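Local structure of beta-glucanase (Bacteroides thetaiotaomicron, 6EUG) at residues N306-V309 and K315-G318; K203-L206 and Q210-R213; T81-W86 and L325-K330. The protein probably hydrolyses O-glycosidic bonds as a beta-1,3-galactosidase of arabinogalactan breakdown, this chain being its family 43 glycoside hydrolase part. All blocks are in the same frame, centred on the assembly; numbering follows the deposited sequence.

Contact 1: residues N306-V309 and K315-G318; sequences NPCV and KTFG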
ATOM      1  N   ASN A 306     -13.654 -11.038   8.038  1.00 15.07           N
ATOM      2  CA  ASN A 306     -13.113  -9.767   8.579  1.00 15.49           C
ATOM      3  C   ASN A 306     -12.280 -10.078   9.820  1.00 16.47           C
ATOM      4  O   ASN A 306     -12.781 -10.698  10.744  1.00 18.31           O
ATOM      5  CB  ASN A 306     -14.278  -8.809   8.926  1.00 17.36           C
ATOM      6  CG  ASN A 306     -13.844  -7.455   9.522  1.00 18.53           C
ATOM      7  OD1 ASN A 306     -12.657  -7.141   9.672  1.00 19.93           O
ATOM      8  ND2 ASN A 306     -14.847  -6.626   9.845  1.00 22.34           N
ATOM      9  N   PRO A 307     -10.998  -9.662   9.836  1.00 17.72           N
ATOM     10  CA  PRO A 307     -10.151  -9.973  10.991  1.00 19.39           C
ATOM     11  C   PRO A 307     -10.459  -9.107  12.221  1.00 18.48           C
ATOM     12  O   PRO A 307     -10.033  -9.460  13.326  1.00 20.33           O
ATOM     13  CB  PRO A 307      -8.733  -9.729  10.446  1.00 18.84           C
ATOM     14  CG  PRO A 307      -8.943  -8.624   9.444  1.00 16.76           C
ATOM     15  CD  PRO A 307     -10.213  -9.027   8.755  1.00 18.37           C
ATOM     16  N   CYS A 308     -11.166  -7.990  12.042  1.00 17.87           N
ATOM     17  CA  CYS A 308     -11.554  -7.129  13.185  1.00 19.14           C
ATOM     18  C   CYS A 308     -12.700  -7.751  13.964  1.00 19.35           C
ATOM     19  O   CYS A 308     -13.602  -8.298  13.344  1.00 20.68           O
ATOM     20  CB  CYS A 308     -11.963  -5.734  12.700  1.00 18.66           C
ATOM     21  SG  CYS A 308     -10.629  -4.851  11.867  1.00 19.47           S
ATOM     22  N   VAL A 309     -12.667  -7.652  15.299  1.00 19.52           N
ATOM     23  CA  VAL A 309     -13.711  -8.215  16.197  1.00 22.93           C
ATOM     24  C   VAL A 309     -14.149  -7.161  17.239  1.00 24.88           C
ATOM     25  O   VAL A 309     -13.345  -6.352  17.656  1.00 24.01           O
ATOM     26  CB  VAL A 309     -13.206  -9.488  16.949  1.00 30.02           C
ATOM     27  CG1 VAL A 309     -12.760 -10.586  15.970  1.00 29.03           C
ATOM     28  CG2 VAL A 309     -12.062  -9.183  17.923  1.00 35.56           C
ATOM     29  N   LYS A 315     -16.861  -1.604  10.466  1.00 20.62           N
ATOM     30  CA  LYS A 315     -16.315  -0.453   9.769  1.00 19.75           C
ATOM     31  C   LYS A 315     -14.814  -0.312  10.032  1.00 17.06           C
ATOM     32  O   LYS A 315     -14.264   0.787   9.913  1.00 17.89           O
ATOM     33  CB  LYS A 315     -17.111   0.819  10.168  1.00 24.50           C
ATOM     34  CG  LYS A 315     -18.527   0.945   9.553  1.00 27.22           C
ATOM     35  CD  LYS A 315     -19.626   0.394  10.441  1.00 38.63           C
ATOM     36  N   THR A 316     -14.141  -1.420  10.374  1.00 16.17           N
ATOM     37  CA  THR A 316     -12.706  -1.423  10.665  1.00 16.92           C
ATOM     38  C   THR A 316     -12.345  -0.318  11.714  1.00 16.65           C
ATOM     39  O   THR A 316     -11.355   0.420  11.596  1.00 16.59           O
ATOM     40  CB  THR A 316     -11.879  -1.313   9.346  1.00 16.29           C
ATOM     41  OG1 THR A 316     -12.423  -2.175   8.346  1.00 16.64           O
ATOM     42  CG2 THR A 316     -10.401  -1.687   9.543  1.00 16.50           C
ATOM     43  N   PHE A 317     -13.199  -0.190  12.741  1.00 17.56           N
ATOM     44  CA  PHE A 317     -12.992   0.785  13.827  1.00 20.29           C
ATOM     45  C   PHE A 317     -12.942   2.260  13.348  1.00 16.59           C
ATOM     46  O   PHE A 317     -12.361   3.121  14.012  1.00 20.64           O
ATOM     47  CB  PHE A 317     -11.743   0.409  14.645  1.00 21.45           C
ATOM     48  CG  PHE A 317     -11.702  -1.053  15.086  1.00 19.68           C
ATOM     49  CD1 PHE A 317     -12.755  -1.621  15.827  1.00 20.01           C
ATOM     50  CD2 PHE A 317     -10.603  -1.847  14.806  1.00 19.20           C
ATOM     51  CE1 PHE A 317     -12.699  -2.934  16.252  1.00 20.85           C
ATOM     52  CE2 PHE A 317     -10.553  -3.179  15.220  1.00 17.65           C
ATOM     53  CZ  PHE A 317     -11.597  -3.718  15.947  1.00 21.17           C
ATOM     54  N   GLY A 318     -13.567   2.530  12.202  1.00 17.42           N
ATOM     55  CA  GLY A 318     -13.587   3.855  11.547  1.00 18.21           C
ATOM     56  C   GLY A 318     -12.330   4.130  10.707  1.00 17.93           C
ATOM     57  O   GLY A 318     -12.117   5.247  10.280  1.00 19.05           O
TER

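Contact 2: residues K203-L206 and Q210-R213; sequences KRDL and QMSR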
ATOM      1  N   LYS A 203      -6.037  -7.339 -20.910  1.00 15.71           N
ATOM      2  CA  LYS A 203      -5.793  -7.226 -22.376  1.00 16.34           C
ATOM      3  C   LYS A 203      -5.821  -5.749 -22.837  1.00 17.74           C
ATOM      4  O   LYS A 203      -4.963  -5.330 -23.610  1.00 21.10           O
ATOM      5  CB  LYS A 203      -6.814  -8.095 -23.155  1.00 20.14           C
ATOM      6  N   ARG A 204      -6.763  -4.959 -22.308  1.00 17.48           N
ATOM      7  CA  ARG A 204      -6.875  -3.531 -22.607  1.00 18.24           C
ATOM      8  C   ARG A 204      -5.565  -2.811 -22.290  1.00 20.26           C
ATOM      9  O   ARG A 204      -5.092  -1.993 -23.076  1.00 21.49           O
ATOM     10  CB  ARG A 204      -8.005  -2.909 -21.793  1.00 18.43           C
ATOM     11  CG  ARG A 204      -8.352  -1.463 -22.128  1.00 19.43           C
ATOM     12  CD  ARG A 204      -9.200  -0.810 -21.045  1.00 19.70           C
ATOM     13  NE  ARG A 204      -8.528  -0.769 -19.730  1.00 16.62           N
ATOM     14  CZ  ARG A 204      -9.085  -0.361 -18.585  1.00 17.90           C
ATOM     15  NH1 ARG A 204     -10.348   0.068 -18.542  1.00 18.83           N
ATOM     16  NH2 ARG A 204      -8.365  -0.359 -17.462  1.00 16.99           N
ATOM     17  N   ASP A 205      -4.978  -3.135 -21.141  1.00 18.62           N
ATOM     18  CA  ASP A 205      -3.829  -2.389 -20.653  1.00 18.11           C
ATOM     19  C   ASP A 205      -2.493  -3.052 -20.979  1.00 20.89           C
ATOM     20  O   ASP A 205      -1.443  -2.519 -20.599  1.00 20.62           O
ATOM     21  CB  ASP A 205      -3.968  -2.215 -19.133  1.00 16.89           C
ATOM     22  CG  ASP A 205      -5.135  -1.299 -18.736  1.00 17.49           C
ATOM     23  OD1 ASP A 205      -5.598  -0.487 -19.594  1.00 16.99           O
ATOM     24  OD2 ASP A 205      -5.572  -1.378 -17.543  1.00 17.51           O
ATOM     25  N   LEU A 206      -2.530  -4.188 -21.690  1.00 20.32           N
ATOM     26  CA  LEU A 206      -1.339  -5.005 -21.935  1.00 21.63           C
ATOM     27  C   LEU A 206      -0.186  -4.208 -22.533  1.00 23.16           C
ATOM     28  O   LEU A 206       0.932  -4.364 -22.048  1.00 22.89           O
ATOM     29  CB  LEU A 206      -1.661  -6.205 -22.840  1.00 22.40           C
ATOM     30  CG  LEU A 206      -0.519  -7.188 -23.192  1.00 25.36           C
ATOM     31  CD1 LEU A 206      -0.160  -8.016 -21.978  1.00 28.37           C
ATOM     32  CD2 LEU A 206      -0.925  -8.106 -24.353  1.00 25.12           C
ATOM     33  N   GLN A 210       0.076  -2.466 -16.741  1.00 16.59           N
ATOM     34  CA  GLN A 210      -1.038  -2.615 -15.804  1.00 18.61           C
ATOM     35  C   GLN A 210      -1.113  -1.415 -14.858  1.00 17.25           C
ATOM     36  O   GLN A 210      -0.068  -0.852 -14.461  1.00 16.59           O
ATOM     37  CB  GLN A 210      -0.887  -3.923 -15.011  1.00 17.06           C
ATOM     38  CG  GLN A 210      -0.855  -5.168 -15.908  1.00 16.74           C
ATOM     39  CD  GLN A 210      -2.124  -5.344 -16.710  1.00 16.34           C
ATOM     40  OE1 GLN A 210      -3.220  -5.376 -16.134  1.00 15.21           O
ATOM     41  NE2 GLN A 210      -1.988  -5.463 -18.065  1.00 15.47           N
ATOM     42  N   MET A 211      -2.346  -1.025 -14.523  1.00 14.72           N
ATOM     43  CA  MET A 211      -2.594   0.118 -13.657  1.00 16.41           C
ATOM     44  C   MET A 211      -2.161  -0.177 -12.236  1.00 14.92           C
ATOM     45  O   MET A 211      -2.228  -1.308 -11.800  1.00 15.42           O
ATOM     46  CB  MET A 211      -4.082   0.503 -13.661  1.00 16.11           C
ATOM     47  CG  MET A 211      -4.614   0.981 -15.021  1.00 16.40           C
ATOM     48  SD  MET A 211      -6.398   1.190 -15.079  1.00 16.79           S
ATOM     49  CE  MET A 211      -6.636   2.586 -13.972  1.00 20.06           C
ATOM     50  N   SER A 212      -1.659   0.854 -11.547  1.00 13.21           N
ATOM     51  CA  SER A 212      -1.256   0.738 -10.123  1.00 13.70           C
ATOM     52  C   SER A 212      -1.728   1.943  -9.368  1.00 14.88           C
ATOM     53  O   SER A 212      -1.294   3.053  -9.691  1.00 14.37           O
ATOM     54  CB  SER A 212       0.300   0.621 -10.024  1.00 14.80           C
ATOM     55  OG  SER A 212       0.743   0.391  -8.686  1.00 13.44           O
ATOM     56  N   ARG A 213      -2.630   1.743  -8.387  1.00 13.58           N
ATOM     57  CA  ARG A 213      -3.084   2.800  -7.500  1.00 14.44           C
ATOM     58  C   ARG A 213      -2.654   2.494  -6.045  1.00 14.41           C
ATOM     59  O   ARG A 213      -1.449   2.570  -5.766  1.00 13.03           O
ATOM     60  CB  ARG A 213      -4.578   3.152  -7.713  1.00 14.35           C
ATOM     61  CG  ARG A 213      -4.875   3.699  -9.102  1.00 14.37           C
ATOM     62  CD  ARG A 213      -6.027   4.706  -9.049  1.00 17.36           C
ATOM     63  NE  ARG A 213      -6.467   5.232 -10.348  1.00 16.46           N
ATOM     64  CZ  ARG A 213      -7.463   4.728 -11.082  1.00 19.24           C
ATOM     65  NH1 ARG A 213      -8.113   3.616 -10.709  1.00 19.91           N
ATOM     66  NH2 ARG A 213      -7.798   5.322 -12.230  1.00 21.58           N
TER
HETATM   67  O   HOH W   1      -4.555  -2.808 -15.415  1.00 15.91           O
HETATM   68  O   HOH W   2       0.916  -5.404 -19.065  1.00 19.58           O

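Contact 3: residues T81-W86 and L325-K330; sequences TDLYNW and LPLPEK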
ATOM      1  N   THR A  81      13.416   5.761  18.637  1.00 23.17           N
ATOM      2  CA  THR A  81      14.053   4.557  19.178  1.00 23.09           C
ATOM      3  C   THR A  81      13.027   3.661  19.904  1.00 23.13           C
ATOM      4  O   THR A  81      13.325   2.482  20.166  1.00 26.14           O
ATOM      5  CB  THR A  81      15.163   4.921  20.167  1.00 27.97           C
ATOM      6  OG1 THR A  81      14.607   5.737  21.199  1.00 32.45           O
ATOM      7  CG2 THR A  81      16.285   5.692  19.477  1.00 29.19           C
ATOM      8  N   ASP A  82      11.842   4.197  20.223  1.00 22.17           N
ATOM      9  CA  ASP A  82      10.908   3.534  21.175  1.00 23.08           C
ATOM     10  C   ASP A  82       9.443   3.312  20.712  1.00 23.12           C
ATOM     11  O   ASP A  82       8.652   2.714  21.455  1.00 22.76           O
ATOM     12  CB  ASP A  82      10.948   4.242  22.559  1.00 26.50           C
ATOM     13  CG  ASP A  82      10.432   5.697  22.529  1.00 25.96           C
ATOM     14  OD1 ASP A  82       9.808   6.122  21.531  1.00 24.51           O
ATOM     15  OD2 ASP A  82      10.656   6.433  23.527  1.00 31.21           O
ATOM     16  N   LEU A  83       9.108   3.785  19.496  1.00 22.04           N
ATOM     17  CA  LEU A  83       7.739   3.791  18.932  1.00 21.71           C
ATOM     18  C   LEU A  83       6.696   4.698  19.631  1.00 22.87           C
ATOM     19  O   LEU A  83       5.497   4.633  19.281  1.00 22.30           O
ATOM     20  CB  LEU A  83       7.194   2.348  18.762  1.00 21.01           C
ATOM     21  CG  LEU A  83       8.036   1.494  17.801  1.00 21.72           C
ATOM     22  CD1 LEU A  83       7.662   0.016  17.937  1.00 26.40           C
ATOM     23  CD2 LEU A  83       7.874   1.931  16.350  1.00 21.86           C
ATOM     24  N   TYR A  84       7.141   5.531  20.581  1.00 21.85           N
ATOM     25  CA  TYR A  84       6.272   6.489  21.290  1.00 21.10           C
ATOM     26  C   TYR A  84       6.622   7.933  20.969  1.00 22.00           C
ATOM     27  O   TYR A  84       5.719   8.752  20.779  1.00 24.95           O
ATOM     28  CB  TYR A  84       6.370   6.318  22.816  1.00 21.05           C
ATOM     29  CG  TYR A  84       5.964   4.970  23.369  1.00 24.69           C
ATOM     30  CD1 TYR A  84       4.637   4.583  23.383  1.00 30.81           C
ATOM     31  CD2 TYR A  84       6.900   4.107  23.943  1.00 29.29           C
ATOM     32  CE1 TYR A  84       4.251   3.363  23.905  1.00 32.76           C
ATOM     33  CE2 TYR A  84       6.514   2.877  24.475  1.00 29.87           C
ATOM     34  CZ  TYR A  84       5.187   2.520  24.449  1.00 30.20           C
ATOM     35  OH  TYR A  84       4.753   1.315  24.951  1.00 34.49           O
ATOM     36  N   ASN A  85       7.925   8.241  20.945  1.00 21.40           N
ATOM     37  CA  ASN A  85       8.436   9.617  20.781  1.00 23.92           C
ATOM     38  C   ASN A  85       9.051   9.768  19.374  1.00 19.74           C
ATOM     39  O   ASN A  85      10.053   9.113  19.034  1.00 21.59           O
ATOM     40  CB  ASN A  85       9.480   9.926  21.858  1.00 24.88           C
ATOM     41  CG  ASN A  85       8.900   9.889  23.266  1.00 27.74           C
ATOM     42  OD1 ASN A  85       9.152   8.958  24.036  1.00 36.27           O
ATOM     43  ND2 ASN A  85       8.099  10.872  23.597  1.00 26.36           N
ATOM     44  N   TRP A  86       8.445  10.638  18.573  1.00 18.78           N
ATOM     45  CA  TRP A  86       8.778  10.759  17.137  1.00 17.78           C
ATOM     46  C   TRP A  86       9.426  12.131  16.834  1.00 18.22           C
ATOM     47  O   TRP A  86       8.816  13.185  17.083  1.00 20.18           O
ATOM     48  CB  TRP A  86       7.503  10.570  16.311  1.00 17.92           C
ATOM     49  CG  TRP A  86       6.993   9.158  16.353  1.00 20.10           C
ATOM     50  CD1 TRP A  86       5.989   8.693  17.129  1.00 19.97           C
ATOM     51  CD2 TRP A  86       7.493   8.036  15.622  1.00 17.65           C
ATOM     52  NE1 TRP A  86       5.818   7.338  16.931  1.00 20.56           N
ATOM     53  CE2 TRP A  86       6.725   6.908  16.004  1.00 18.42           C
ATOM     54  CE3 TRP A  86       8.495   7.874  14.652  1.00 19.33           C
ATOM     55  CZ2 TRP A  86       6.973   5.614  15.497  1.00 17.37           C
ATOM     56  CZ3 TRP A  86       8.735   6.603  14.125  1.00 17.35           C
ATOM     57  CH2 TRP A  86       7.975   5.488  14.547  1.00 17.16           C
ATOM     58  N   LEU A 325       3.446  -3.843  10.835  1.00 15.18           N
ATOM     59  CA  LEU A 325       4.837  -3.759  11.357  1.00 16.94           C
ATOM     60  C   LEU A 325       5.200  -5.035  12.107  1.00 16.20           C
ATOM     61  O   LEU A 325       4.584  -5.310  13.157  1.00 17.11           O
ATOM     62  CB  LEU A 325       4.971  -2.593  12.343  1.00 21.38           C
ATOM     63  CG  LEU A 325       6.305  -2.359  13.069  1.00 26.34           C
ATOM     64  CD1 LEU A 325       7.456  -2.109  12.099  1.00 25.87           C
ATOM     65  CD2 LEU A 325       6.139  -1.244  14.085  1.00 28.88           C
ATOM     66  N   PRO A 326       6.221  -5.774  11.632  1.00 16.48           N
ATOM     67  CA  PRO A 326       6.735  -6.880  12.458  1.00 17.92           C
ATOM     68  C   PRO A 326       7.736  -6.396  13.515  1.00 19.72           C
ATOM     69  O   PRO A 326       8.499  -5.455  13.244  1.00 17.43           O
ATOM     70  CB  PRO A 326       7.451  -7.787  11.436  1.00 21.98           C
ATOM     71  CG  PRO A 326       7.236  -7.168  10.082  1.00 24.42           C
ATOM     72  CD  PRO A 326       6.888  -5.733  10.311  1.00 19.76           C
ATOM     73  N   LEU A 327       7.738  -7.032  14.696  1.00 18.71           N
ATOM     74  CA  LEU A 327       8.794  -6.882  15.694  1.00 19.07           C
ATOM     75  C   LEU A 327       9.427  -8.275  15.862  1.00 19.12           C
ATOM     76  O   LEU A 327       9.014  -9.028  16.725  1.00 19.59           O
ATOM     77  CB  LEU A 327       8.246  -6.377  17.052  1.00 21.42           C
ATOM     78  CG  LEU A 327       7.573  -4.991  17.110  1.00 24.19           C
ATOM     79  CD1 LEU A 327       7.247  -4.640  18.563  1.00 27.83           C
ATOM     80  CD2 LEU A 327       8.467  -3.915  16.528  1.00 23.51           C
ATOM     81  N   PRO A 328      10.393  -8.636  14.999  1.00 19.61           N
ATOM     82  CA  PRO A 328      10.850 -10.051  14.896  1.00 20.08           C
ATOM     83  C   PRO A 328      11.515 -10.578  16.155  1.00 20.85           C
ATOM     84  O   PRO A 328      11.383 -11.761  16.458  1.00 24.58           O
ATOM     85  CB  PRO A 328      11.779 -10.041  13.685  1.00 20.13           C
ATOM     86  CG  PRO A 328      12.207  -8.615  13.542  1.00 21.09           C
ATOM     87  CD  PRO A 328      11.070  -7.769  14.010  1.00 20.12           C
ATOM     88  N   GLU A 329      12.184  -9.697  16.893  1.00 19.05           N
ATOM     89  CA  GLU A 329      12.724 -10.017  18.221  1.00 18.82           C
ATOM     90  C   GLU A 329      11.737 -10.486  19.269  1.00 21.81           C
ATOM     91  O   GLU A 329      12.176 -11.077  20.254  1.00 23.26           O
ATOM     92  CB  GLU A 329      13.529  -8.844  18.803  1.00 20.03           C
ATOM     93  CG  GLU A 329      12.749  -7.606  19.135  1.00 23.08           C
ATOM     94  CD  GLU A 329      12.400  -6.806  17.903  1.00 24.50           C
ATOM     95  OE1 GLU A 329      12.900  -7.113  16.778  1.00 28.29           O
ATOM     96  OE2 GLU A 329      11.627  -5.883  18.077  1.00 28.82           O
ATOM     97  N   LYS A 330      10.451 -10.154  19.097  1.00 20.66           N
ATOM     98  CA  LYS A 330       9.368 -10.638  19.932  1.00 22.40           C
ATOM     99  C   LYS A 330       8.416 -11.632  19.288  1.00 20.44           C
ATOM    100  O   LYS A 330       7.522 -12.133  19.960  1.00 21.14           O
ATOM    101  CB  LYS A 330       8.572  -9.435  20.454  1.00 26.07           C
ATOM    102  CG  LYS A 330       9.408  -8.590  21.400  1.00 31.04           C
ATOM    103  CD  LYS A 330       8.645  -7.424  22.006  1.00 37.14           C
ATOM    104  CE  LYS A 330       9.504  -6.751  23.071  1.00 44.46           C
ATOM    105  NZ  LYS A 330      10.561  -5.879  22.465  1.00 49.26           N
TER

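Contact 1: residues N306-V309 and K315-G318
C308 and T316 are the closest pair of the two backbones, with CA atoms 6.3 Å apart. Segment 306-309 runs into a short, weakly bonded strand about 308-309. In segment 315-318, T316, F317 and G318 take left-handed helical backbone angles, and G318 N bonds back to K315 O (3.0 Å).

The side chain of C308 points at this turn. Its SG lies 3.9 Å from T316 CG2 and 3.7 Å from F317 CE2. The sulfur approaches the F317 ring obliquely, with SG 4.5 Å from the centroid, a cysteine sulfur-aromatic contact. F317 has CG opposite its own carbonyl carbon (chi1 -49°), and this brings the ring end up to the neighbouring segment. At its edge the ring meets a backbone oxygen in plane, V309 O, which is 3.6 Å from F317 CZ.

An Asx turn holds the backbone N of C308. N306 OD1 accepts from C308 N at 2.9 Å, with the donor well above the amide carbonyl plane. N306 ND2 binds A313 O, which ties the turn to the intervening loop. T316 OG1 donates to N287 O.

F317 also packs on I365, and P307 and V309 bond to the backbone of I365. The contact thus lies within the last blade of the family 43 five-bladed beta-propeller, between outer strand 308-309 and the loop leading back to strand 320-327 at the sheet's other side.

Contact 2: residues K203-L206 and Q210-R213
R204 and D205 meet M211 at the close-packed end of this contact. R204 NH2 lies 3.5 Å from M211 SD, and D205 OD2 lies 3.6 Å from M211 CG. The charged pair is locked side-on. R204 NE reaches D205 OD1 at 2.9 Å, tilted from the guanidinium plane. R204 NH2 reaches D205 OD2 at 3.0 Å, nearly straight (176°) and on the syn side. A bend at chi3 (60°) turns the arginine back to its neighbour. R204 NH1 has a second acid, D233.

The first segment comes from the last part of helix 200-205. The second is in the loop leading to strand 215-219, the first strand of a blade of the family 43 propeller. D214, just beyond this loop segment, lines the glucoimidazole pocket. R213 bonds to the carbonyl of Y136, another pocket residue.

At Q210 the segments meet largely through water. Q210 NE2 lies 3.8 Å from D205 C and near L206 N, without bonding to that backbone. One water bridges D205 OD2 (2.8 Å), Q210 OE1 and M211 N. Q210 OE1 also accepts from Q238, and Q210 NE2 donates to V202 O. A second water accepts from Q210 NE2 at 3.1 Å and lies close to L206 O, near the partly exposed L206.

Contact 3: residues T81-W86 and L325-K330
L83 meets L325 and L327 with its two methyl branches. The backbones stay well apart, the nearest CA atoms, of L83 and L325, being 11.1 Å from each other. Only side-chain ends bridge this distance.

In L83, chi1 of -61° carries CG toward the strand, and chi2 (166°) then sets the two methyls side by side, each toward a different leucine. L83 CD2 lies 4.3 Å from L325 CD2. L83 CD1 lies 4.3 Å from L327 CD2. The strand residues are two apart, so both side chains leave the same face, yet L325 places CG anti to its backbone N (chi1 177°) and L327 opposite its carbonyl carbon. At these distances the contact is a light apolar touch, and it buries little surface. Y57 of strand 56-62 touches both L83 and L327, and F373 near the C-terminus also packs on L83.

L83 sits in a tight turn and has a positive phi. D82 braces that turn. Its OD1 accepts from Y84 N at 2.9 Å, above the carboxylate plane, closing an Asx turn. D82 OD1 also accepts from N85 N at 2.9 Å, on the syn side and almost straight, an Asx motif. Y84 OH accepts from F373 N, so the C-terminal tail is linked to the same loop. Within the other segment, K330 N bonds to L327 O at 3.0 Å, where the strand ends in a turn.

The loop between strands 74-80 and 87-94 belongs to the first blade, and strand 320-327 to the fifth. Their meeting is inter-blade packing where the beta-propeller closes on itself.

Contacts 1 and 3 lie towards the two ends of strand 320-327: segment 315-318 leads into it, and segment 325-330 holds its end and the turn beyond. Their centres are 23 Å apart, and their nearest atoms about 13 Å. The centre of contact 2 is 30 Å from that of contact 1. Contacts 2 and 3 lie on opposite sides of the chain's centre, 37 Å apart between centres. The side chains of T316 and M211 are each about 12 Å from the glucoimidazole, so neither contact lines the pocket directly. Each is followed in sequence by a pocket residue, Q320 after contact 1 and D214 after contact 2. Along the chain, contact 2 and then contact 1 are nested in the loop that contact 3 closes.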